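Dehydrogenase (Chromobacterium violaceum, PDB 3Q2I) probably uses NAD to oxidise the sugar 3-hydroxyl of UDP-N-acetylglucosaminuronic acid on the pathway to 2,3-diacetamido-2,3-dideoxy-D-mannuronic acid. Local coordinates at residues N162-R167 against N250-I255; G179-D184 against E221-G226; G186-Q191 against M240-L245. All blocks are in the same frame, centred on the assembly; numbering follows the deposited sequence.

Contact 1: residues N162-R167 against N250-I255; sequences NVFWTR and NLEGSI. With HP7 ((2S,3S,4R,5R,6R)-5-acetamido-6-[[[(2R,3S,4R,5R)-5-(2,4-dioxopyrimidin-1-yl)-3,4-dihydroxy-oxolan-2-yl]methoxy-hydroxy-phosphoryl]oxy-hydroxy-phosphoryl]oxy-3,4-dihydroxy-oxane-2-carboxylic acid), chain C.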
# COMPACT_ATOMS: atom_id res chain seq x y z
N ASN A 162 10.63 4.94 -29.93
CA ASN A 162 9.39 5.58 -30.34
C ASN A 162 8.78 4.78 -31.46
O ASN A 162 9.48 4.40 -32.40
CB ASN A 162 9.57 7.00 -30.88
CG ASN A 162 10.08 7.95 -29.82
OD1 ASN A 162 9.71 7.88 -28.66
ND2 ASN A 162 10.85 8.94 -30.26
N VAL A 163 7.51 4.49 -31.35
CA VAL A 163 6.74 3.88 -32.47
C VAL A 163 5.53 4.78 -32.64
O VAL A 163 4.53 4.66 -31.91
CB VAL A 163 6.35 2.43 -32.18
CG1 VAL A 163 5.58 1.84 -33.42
CG2 VAL A 163 7.65 1.61 -31.95
N PHE A 164 5.64 5.65 -33.65
CA PHE A 164 4.57 6.65 -33.90
C PHE A 164 3.95 6.27 -35.26
O PHE A 164 4.46 6.66 -36.30
CB PHE A 164 5.14 8.06 -33.95
CG PHE A 164 5.85 8.50 -32.66
CD1 PHE A 164 5.41 8.03 -31.42
CD2 PHE A 164 6.87 9.43 -32.67
CE1 PHE A 164 6.02 8.45 -30.23
CE2 PHE A 164 7.47 9.86 -31.48
CZ PHE A 164 6.99 9.39 -30.25
N TRP A 165 2.92 5.45 -35.20
CA TRP A 165 2.35 4.83 -36.38
C TRP A 165 0.86 5.15 -36.50
O TRP A 165 0.26 5.88 -35.69
CB TRP A 165 2.54 3.31 -36.28
CG TRP A 165 3.94 2.82 -36.62
CD1 TRP A 165 5.06 3.54 -37.02
CD2 TRP A 165 4.33 1.45 -36.63
NE1 TRP A 165 6.11 2.68 -37.24
CE2 TRP A 165 5.69 1.40 -36.98
CE3 TRP A 165 3.66 0.26 -36.29
CZ2 TRP A 165 6.39 0.18 -37.06
CZ3 TRP A 165 4.35 -0.95 -36.37
CH2 TRP A 165 5.72 -0.98 -36.76
N THR A 166 0.22 4.58 -37.52
CA THR A 166 -1.15 4.94 -37.78
C THR A 166 -1.99 3.73 -38.09
O THR A 166 -1.65 2.99 -39.01
CB THR A 166 -1.25 5.86 -39.02
OG1 THR A 166 -0.37 6.97 -38.84
CG2 THR A 166 -2.68 6.30 -39.21
N ARG A 167 -3.09 3.51 -37.35
CA ARG A 167 -4.01 2.41 -37.60
C ARG A 167 -5.40 3.00 -37.47
O ARG A 167 -5.79 3.51 -36.42
CB ARG A 167 -3.90 1.26 -36.57
CG ARG A 167 -2.57 0.58 -36.54
CD ARG A 167 -2.26 -0.10 -37.87
NE ARG A 167 -1.02 -0.87 -37.84
CZ ARG A 167 0.16 -0.39 -38.18
NH1 ARG A 167 1.22 -1.20 -38.15
NH2 ARG A 167 0.32 0.88 -38.54
N ASN A 250 2.19 6.61 -40.85
CA ASN A 250 3.34 6.20 -40.04
C ASN A 250 4.44 7.24 -40.12
O ASN A 250 4.84 7.70 -41.22
CB ASN A 250 3.92 4.85 -40.47
CG ASN A 250 3.10 3.65 -40.02
OD1 ASN A 250 1.98 3.77 -39.51
ND2 ASN A 250 3.68 2.46 -40.20
N LEU A 251 4.97 7.62 -38.96
CA LEU A 251 5.99 8.64 -38.88
C LEU A 251 7.36 8.13 -38.45
O LEU A 251 8.40 8.52 -38.99
CB LEU A 251 5.54 9.78 -37.96
CG LEU A 251 6.53 10.90 -37.59
CD1 LEU A 251 6.85 11.74 -38.81
CD2 LEU A 251 5.90 11.82 -36.54
N GLU A 252 7.41 7.28 -37.43
CA GLU A 252 8.69 7.00 -36.79
C GLU A 252 8.69 5.63 -36.10
O GLU A 252 7.67 5.21 -35.49
CB GLU A 252 8.96 8.06 -35.71
CG GLU A 252 10.26 7.86 -34.99
CD GLU A 252 10.60 8.98 -34.02
OE1 GLU A 252 11.51 8.79 -33.20
OE2 GLU A 252 9.95 10.06 -34.06
N GLY A 253 9.77 4.87 -36.33
CA GLY A 253 10.07 3.63 -35.59
C GLY A 253 11.54 3.80 -35.28
O GLY A 253 12.39 3.66 -36.17
N SER A 254 11.88 4.16 -34.04
CA SER A 254 13.27 4.52 -33.75
C SER A 254 13.75 3.99 -32.42
O SER A 254 12.95 3.70 -31.52
CB SER A 254 13.54 6.03 -33.73
OG SER A 254 12.88 6.64 -32.63
N ILE A 255 15.06 3.91 -32.30
CA ILE A 255 15.70 3.66 -31.02
C ILE A 255 16.93 4.50 -30.90
O ILE A 255 17.79 4.52 -31.82
CB ILE A 255 15.99 2.15 -30.81
CG1 ILE A 255 16.59 1.90 -29.42
CG2 ILE A 255 16.93 1.51 -31.92
CD1 ILE A 255 16.69 0.40 -28.98
N1 HP7 C . -1.55 1.53 -41.88
C2 HP7 C . -2.07 2.75 -41.99
O2 HP7 C . -3.32 2.88 -41.96
N3 HP7 C . -1.31 3.82 -42.17
C4 HP7 C . 0.03 3.70 -42.24
O4 HP7 C . 0.69 4.74 -42.47
C5 HP7 C . 0.62 2.44 -42.11
C6 HP7 C . -0.22 1.35 -41.93
PA HP7 C . 1.66 -2.46 -42.43
PB HP7 C . 3.12 -4.62 -41.37
O'P HP7 C . -0.35 -3.56 -37.35
O'Q HP7 C . -0.96 -5.66 -37.63
C1' HP7 C . 3.36 -4.12 -38.80
O1A HP7 C . 2.70 -1.35 -42.44
O1B HP7 C . 4.38 -3.83 -41.65
C1C HP7 C . -2.45 0.40 -41.62
C2' HP7 C . 4.25 -4.71 -37.69
N2' HP7 C . 5.51 -5.20 -38.24
O2A HP7 C . 1.32 -3.24 -43.67
O2B HP7 C . 2.73 -5.86 -42.15
C2C HP7 C . -2.98 -0.26 -42.89
O2C HP7 C . -4.34 -0.57 -42.59
C3' HP7 C . 3.53 -5.85 -36.98
O3' HP7 C . 4.29 -6.11 -35.77
O3A HP7 C . 1.94 -3.54 -41.28
O3B HP7 C . 3.20 -5.12 -39.81
C3C HP7 C . -2.21 -1.57 -42.95
O3C HP7 C . -2.98 -2.59 -43.58
C4' HP7 C . 2.10 -5.46 -36.58
O4' HP7 C . 1.36 -6.55 -36.06
C4C HP7 C . -1.95 -1.92 -41.49
O4C HP7 C . -1.68 -0.61 -40.96
C5' HP7 C . 1.38 -5.05 -37.88
O5' HP7 C . 2.04 -3.86 -38.31
C5C HP7 C . -0.69 -2.75 -41.36
O5C HP7 C . 0.31 -1.85 -41.82
C6' HP7 C . -0.07 -4.75 -37.61
C7' HP7 C . 6.74 -4.80 -37.92
O7' HP7 C . 7.04 -4.02 -37.01
C8' HP7 C . 7.85 -5.40 -38.75
O HOH W 1 3.29 -0.08 -39.73
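Asn162 and Glu252, on one face of an antiparallel strand pair, meet through a nearly straight hydrogen bond from Asn162 ND2 to Glu252 OE1 (3.0 Å). The amide offers its N-H in its own plane, whereas the carboxylate, turned 79° from it, is met from above; Asn162 OD1 accepts from Asn241 ND2 of neighbouring strand 237-243. Ser254 OG also grips Glu252 OE1 on its anti lone pair (2.6 Å), and a salt bridge to Arg265 probably keeps the group ionised. Phe164 lies alongside, its CD2 3.4 Å from Glu252 OE2. Phe164 O takes Leu251 N and Glu252 N, forming a classic beta bulge. Just before the bulge, Asn250 lays its amide over one face of Trp165, the planes 9° apart, while Val163 CG1 covers the centre of the opposite face. With CG beside its own backbone N (chi1 -76°) and the amide little turned, Asn250 OD1 lies 2.8 Å from Thr166 N. Packing is looser on the partly exposed side, where Leu251 and Phe164 side chains meet only at their CB atoms, 4.4 Å apart. At the ligand end a water accepts from Asn250 ND2 and Arg167 NH1. Arg167 NE and NH1 converge on one sugar-carboxylate oxygen, O'P, and NH1 also reaches O5'; Asn250 N donates to uracil O4 (2.9 Å). The bulged end of two inner antiparallel strands thus forms part of the UDP-sugar pocket.

Contact 2: residues G179-D184 against E221-G226; sequences GTWEFD and EVEDTG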
# COMPACT_ATOMS: atom_id res chain seq x y z
N GLY A 179 -8.19 -6.02 -31.58
CA GLY A 179 -8.49 -4.95 -30.63
C GLY A 179 -9.04 -5.43 -29.31
O GLY A 179 -9.57 -4.64 -28.54
N THR A 180 -8.92 -6.72 -29.02
CA THR A 180 -9.47 -7.34 -27.81
C THR A 180 -8.32 -7.78 -26.90
O THR A 180 -7.21 -8.11 -27.38
CB THR A 180 -10.33 -8.64 -28.08
OG1 THR A 180 -9.50 -9.70 -28.63
CG2 THR A 180 -11.48 -8.34 -29.01
N TRP A 181 -8.51 -7.71 -25.58
CA TRP A 181 -7.41 -8.16 -24.71
C TRP A 181 -7.14 -9.67 -24.92
O TRP A 181 -6.00 -10.14 -24.85
CB TRP A 181 -7.70 -7.94 -23.21
CG TRP A 181 -7.87 -6.53 -22.79
CD1 TRP A 181 -9.02 -5.93 -22.31
CD2 TRP A 181 -6.87 -5.50 -22.81
NE1 TRP A 181 -8.77 -4.59 -22.08
CE2 TRP A 181 -7.45 -4.32 -22.30
CE3 TRP A 181 -5.53 -5.47 -23.16
CZ2 TRP A 181 -6.75 -3.12 -22.19
CZ3 TRP A 181 -4.83 -4.30 -23.03
CH2 TRP A 181 -5.45 -3.14 -22.60
N GLU A 182 -8.24 -10.41 -25.06
CA GLU A 182 -8.12 -11.88 -24.96
C GLU A 182 -7.37 -12.39 -26.19
O GLU A 182 -6.56 -13.33 -26.08
CB GLU A 182 -9.49 -12.54 -24.91
CG GLU A 182 -9.42 -14.08 -24.83
CD GLU A 182 -10.78 -14.75 -24.55
OE1 GLU A 182 -10.72 -15.95 -24.21
OE2 GLU A 182 -11.84 -14.08 -24.62
N PHE A 183 -7.65 -11.79 -27.35
CA PHE A 183 -7.09 -12.34 -28.60
C PHE A 183 -5.98 -11.54 -29.26
O PHE A 183 -5.24 -12.06 -30.12
CB PHE A 183 -8.19 -12.68 -29.62
CG PHE A 183 -9.15 -13.71 -29.10
CD1 PHE A 183 -8.77 -15.04 -28.96
CD2 PHE A 183 -10.40 -13.32 -28.63
CE1 PHE A 183 -9.65 -16.00 -28.43
CE2 PHE A 183 -11.26 -14.27 -28.07
CZ PHE A 183 -10.90 -15.61 -27.96
N ASP A 184 -5.84 -10.26 -28.89
CA ASP A 184 -4.93 -9.37 -29.57
C ASP A 184 -3.93 -8.65 -28.66
O ASP A 184 -2.71 -8.70 -28.87
CB ASP A 184 -5.77 -8.37 -30.40
CG ASP A 184 -5.01 -7.74 -31.57
OD1 ASP A 184 -3.86 -8.12 -31.84
OD2 ASP A 184 -5.58 -6.79 -32.19
N GLU A 221 -11.09 -2.12 -27.07
CA GLU A 221 -10.91 -2.14 -25.62
C GLU A 221 -9.43 -2.09 -25.22
O GLU A 221 -9.15 -1.66 -24.11
CB GLU A 221 -11.64 -3.33 -25.03
CG GLU A 221 -10.85 -4.58 -25.27
CD GLU A 221 -11.46 -5.76 -24.55
OE1 GLU A 221 -11.28 -6.89 -25.06
OE2 GLU A 221 -12.10 -5.52 -23.47
N VAL A 222 -8.51 -2.41 -26.13
CA VAL A 222 -7.08 -2.29 -25.90
C VAL A 222 -6.51 -0.89 -26.15
O VAL A 222 -7.21 -0.00 -26.68
CB VAL A 222 -6.27 -3.32 -26.76
CG1 VAL A 222 -6.78 -4.76 -26.49
CG2 VAL A 222 -6.35 -2.93 -28.26
N GLU A 223 -5.29 -0.61 -25.71
CA GLU A 223 -4.70 0.71 -25.89
C GLU A 223 -4.37 1.02 -27.33
O GLU A 223 -3.86 0.14 -28.06
CB GLU A 223 -3.49 0.93 -24.96
CG GLU A 223 -2.14 0.28 -25.41
CD GLU A 223 -2.01 -1.22 -25.27
OE1 GLU A 223 -2.89 -1.90 -24.71
OE2 GLU A 223 -0.97 -1.79 -25.72
N ASP A 224 -4.64 2.26 -27.72
CA ASP A 224 -4.06 2.81 -28.94
C ASP A 224 -2.84 3.66 -28.73
O ASP A 224 -2.20 4.08 -29.71
CB ASP A 224 -5.13 3.51 -29.84
CG ASP A 224 -5.83 4.67 -29.13
OD1 ASP A 224 -5.21 5.29 -28.22
OD2 ASP A 224 -6.98 4.95 -29.52
N THR A 225 -2.51 3.94 -27.45
CA THR A 225 -1.46 4.89 -27.10
C THR A 225 -0.86 4.45 -25.76
O THR A 225 -1.58 4.04 -24.88
CB THR A 225 -2.07 6.31 -26.91
OG1 THR A 225 -2.71 6.70 -28.15
CG2 THR A 225 -1.02 7.37 -26.54
N GLY A 226 0.45 4.60 -25.60
CA GLY A 226 1.05 4.20 -24.31
C GLY A 226 2.44 4.74 -24.15
O GLY A 226 3.13 5.04 -25.13
O HOH W 2 -11.45 -3.38 -21.52
O HOH W 3 -11.07 -9.68 -24.49
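Trp181 and Glu221 join a loop ordered by an ST motif, in which Thr180 OG1 accepts from Phe183 N and is also hydrogen-bonded to Trp177 O, to the segment leading into strand 225-232. Glu221 CG sits between its backbone N and carbonyl carbon (chi1 77°), the chain then runs extended, and in this shape OE1 accepts from Trp181 N at 2.9 Å, met from above the carboxylate plane. The same chain passes off-centre over the five-membered ring, with Glu221 CG 4.1 Å from its centroid. Val222 CG1 makes a CH-pi contact over the six-membered ring, 3.9 Å from that centroid. Glu223 bends at chi2 (-74°), bringing OE1 to 3.5 Å from Trp181 CZ3, while its OE2 is hydrogen-bonded to Tyr339 and to the backbone N of Phe188. Tyr339 also meets the indole edge-to-face, as does Tyr354 of a neighbouring subunit, placing the contact at a subunit interface. On the backbone, Glu221 N donates to Gly179 O at 3.3 Å, with a longer, weak bond from Val222 N to the same oxygen. One water links Glu221 OE1 to Glu182 N; another, in the indole plane, accepts from Trp181 NE1 at 3.0 Å and donates to Glu221 OE2.

Contact 3: residues G186-Q191 against M240-L245; sequences GAFMNQ and MNVTML. With HP7 ((2S,3S,4R,5R,6R)-5-acetamido-6-[[[(2R,3S,4R,5R)-5-(2,4-dioxopyrimidin-1-yl)-3,4-dihydroxy-oxolan-2-yl]methoxy-hydroxy-phosphoryl]oxy-hydroxy-phosphoryl]oxy-3,4-dihydroxy-oxane-2-carboxylic acid), chain C.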
# COMPACT_ATOMS: atom_id res chain seq x y z
N GLY A 186 -2.93 -4.56 -27.47
CA GLY A 186 -3.01 -3.27 -28.18
C GLY A 186 -1.68 -2.82 -28.72
O GLY A 186 -0.88 -3.62 -29.24
N ALA A 187 -1.50 -1.51 -28.77
CA ALA A 187 -0.34 -0.90 -29.41
C ALA A 187 0.99 -1.53 -29.00
O ALA A 187 1.93 -1.66 -29.81
CB ALA A 187 -0.34 0.60 -29.20
N PHE A 188 1.13 -1.92 -27.72
CA PHE A 188 2.37 -2.57 -27.30
C PHE A 188 2.47 -4.04 -27.68
O PHE A 188 3.50 -4.45 -28.24
CB PHE A 188 2.57 -2.41 -25.78
CG PHE A 188 3.10 -1.07 -25.34
CD1 PHE A 188 4.43 -0.72 -25.49
CD2 PHE A 188 2.31 -0.26 -24.53
CE1 PHE A 188 4.95 0.49 -25.00
CE2 PHE A 188 2.84 0.91 -23.93
CZ PHE A 188 4.13 1.32 -24.26
N MET A 189 1.42 -4.83 -27.42
CA MET A 189 1.50 -6.29 -27.60
C MET A 189 1.37 -6.72 -29.07
O MET A 189 2.01 -7.71 -29.45
CB MET A 189 0.40 -6.94 -26.77
CG MET A 189 0.22 -8.46 -26.96
SD MET A 189 -0.89 -9.19 -25.75
CE MET A 189 0.15 -9.22 -24.30
N ASN A 190 0.57 -5.97 -29.81
CA ASN A 190 0.46 -6.25 -31.26
C ASN A 190 1.42 -5.33 -32.02
O ASN A 190 2.54 -5.74 -32.33
CB ASN A 190 -0.97 -6.08 -31.78
CG ASN A 190 -1.03 -6.33 -33.29
OD1 ASN A 190 -0.04 -6.11 -33.96
ND2 ASN A 190 -2.11 -6.89 -33.79
N GLN A 191 1.06 -4.07 -32.21
CA GLN A 191 1.71 -3.31 -33.30
C GLN A 191 3.18 -3.07 -33.11
O GLN A 191 4.02 -3.29 -34.01
CB GLN A 191 0.94 -2.02 -33.63
CG GLN A 191 -0.43 -2.29 -34.25
CD GLN A 191 -1.51 -2.55 -33.20
OE1 GLN A 191 -1.45 -2.05 -32.06
NE2 GLN A 191 -2.49 -3.33 -33.57
N MET A 240 9.79 3.87 -23.64
CA MET A 240 9.22 3.53 -24.94
C MET A 240 7.85 4.17 -25.08
O MET A 240 7.03 4.09 -24.16
CB MET A 240 9.07 2.01 -25.03
CG MET A 240 8.53 1.68 -26.42
SD MET A 240 8.59 -0.11 -26.69
CE MET A 240 7.59 -0.24 -28.15
N ASN A 241 7.66 4.87 -26.21
CA ASN A 241 6.43 5.65 -26.43
C ASN A 241 5.80 5.10 -27.69
O ASN A 241 6.51 4.86 -28.70
CB ASN A 241 6.81 7.10 -26.76
CG ASN A 241 7.59 7.74 -25.67
OD1 ASN A 241 7.14 7.77 -24.52
ND2 ASN A 241 8.78 8.22 -25.99
N VAL A 242 4.51 4.79 -27.65
CA VAL A 242 3.85 4.25 -28.82
C VAL A 242 2.49 4.93 -29.05
O VAL A 242 1.74 5.15 -28.09
CB VAL A 242 3.73 2.72 -28.70
CG1 VAL A 242 5.12 2.12 -28.49
CG2 VAL A 242 2.86 2.30 -27.50
N THR A 243 2.13 5.22 -30.30
CA THR A 243 0.73 5.50 -30.56
C THR A 243 0.40 5.01 -31.95
O THR A 243 1.30 4.97 -32.78
CB THR A 243 0.33 6.99 -30.46
OG1 THR A 243 -1.09 7.14 -30.63
CG2 THR A 243 1.20 7.85 -31.41
N MET A 244 -0.84 4.56 -32.13
CA MET A 244 -1.38 4.20 -33.47
C MET A 244 -2.23 5.35 -34.00
O MET A 244 -2.99 5.17 -34.97
CB MET A 244 -2.18 2.89 -33.40
CG MET A 244 -1.35 1.67 -33.05
SD MET A 244 0.07 1.39 -34.12
CE MET A 244 1.47 1.49 -33.01
N LEU A 245 -2.13 6.52 -33.40
CA LEU A 245 -3.05 7.61 -33.76
C LEU A 245 -2.31 8.72 -34.50
O LEU A 245 -2.80 9.85 -34.53
CB LEU A 245 -3.65 8.26 -32.49
CG LEU A 245 -4.39 7.26 -31.61
CD1 LEU A 245 -4.99 8.00 -30.41
CD2 LEU A 245 -5.43 6.45 -32.39
N1 HP7 C . -1.55 1.53 -41.88
C2 HP7 C . -2.07 2.75 -41.99
O2 HP7 C . -3.32 2.88 -41.96
N3 HP7 C . -1.31 3.82 -42.17
C4 HP7 C . 0.03 3.70 -42.24
O4 HP7 C . 0.69 4.74 -42.47
C5 HP7 C . 0.62 2.44 -42.11
C6 HP7 C . -0.22 1.35 -41.93
PA HP7 C . 1.66 -2.46 -42.43
PB HP7 C . 3.12 -4.62 -41.37
O'P HP7 C . -0.35 -3.56 -37.35
O'Q HP7 C . -0.96 -5.66 -37.63
C1' HP7 C . 3.36 -4.12 -38.80
O1A HP7 C . 2.70 -1.35 -42.44
O1B HP7 C . 4.38 -3.83 -41.65
C1C HP7 C . -2.45 0.40 -41.62
C2' HP7 C . 4.25 -4.71 -37.69
N2' HP7 C . 5.51 -5.20 -38.24
O2A HP7 C . 1.32 -3.24 -43.67
O2B HP7 C . 2.73 -5.86 -42.15
C2C HP7 C . -2.98 -0.26 -42.89
O2C HP7 C . -4.34 -0.57 -42.59
C3' HP7 C . 3.53 -5.85 -36.98
O3' HP7 C . 4.29 -6.11 -35.77
O3A HP7 C . 1.94 -3.54 -41.28
O3B HP7 C . 3.20 -5.12 -39.81
C3C HP7 C . -2.21 -1.57 -42.95
O3C HP7 C . -2.98 -2.59 -43.58
C4' HP7 C . 2.10 -5.46 -36.58
O4' HP7 C . 1.36 -6.55 -36.06
C4C HP7 C . -1.95 -1.92 -41.49
O4C HP7 C . -1.68 -0.61 -40.96
C5' HP7 C . 1.38 -5.05 -37.88
O5' HP7 C . 2.04 -3.86 -38.31
C5C HP7 C . -0.69 -2.75 -41.36
O5C HP7 C . 0.31 -1.85 -41.82
C6' HP7 C . -0.07 -4.75 -37.61
C7' HP7 C . 6.74 -4.80 -37.92
O7' HP7 C . 7.04 -4.02 -37.01
C8' HP7 C . 7.85 -5.40 -38.75
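The short, weakly bonded helix 187-191, whose C-terminal end borders the UDP-sugar pocket, packs on strand 237-243 of the C-terminal domain's sheet through Phe188 and Val242. The helix and strand segments cross at 74°, their axes 9.1 Å apart. In one of the two conformers of Val242, CG2 stands almost on the ring normal of Phe188, 3.6 Å from the centroid, in a CH-pi contact over the face; in the other this contact is uncertain. Met240 approaches the same ring from its rim: the chain is extended, and SD lies at the edge, 5.3 Å from the centroid, as a Met-aromatic contact. Ala187 CB fills the next step along the strand, 4.0 Å from Val242 CG2 and 4.1 Å from Met244 CG. Met244 folds back at chi2 (-54°), setting SD 3.6 Å from Gln191 CB. Leu335, Met338 and Tyr339 of helix 325-344 also pack against Phe188. Toward the ligand, Asn190 OD1 accepts from the sugar hydroxyl O4' at 2.6 Å, while Asp184 holds the ND2 end of that amide. The apolar, sulfur-rich chemistry suggests that across this interface shape and dispersion do most of the work, while Asn190 OD1, and weakly Gln191 O, meet the sugar at the helix end.

How the contacts relate
Followed from the N terminus, the chain lays down the first half of each contact in turn, 162-167, 179-184 and 186-191, before any loop is closed. Segment 221-226 then completes contact 2, and 240-245 completes contact 3; these two cross, since their segments alternate. Only at 250-255 does contact 1 close, enclosing both. The second halves occupy or lead into strands 225-232, 237-243 and 252-259, and strand 156-164 lies between the last two in the mixed sheet. Backbone pairing joins contact 3 to both others, with Val163 N meeting Asn241 O and Gly226 N meeting Val242 O. Contacts 1 and 3 share the UDP-sugar; contact 2 ties the loop before helix 187-191 to the start of strand 225-232.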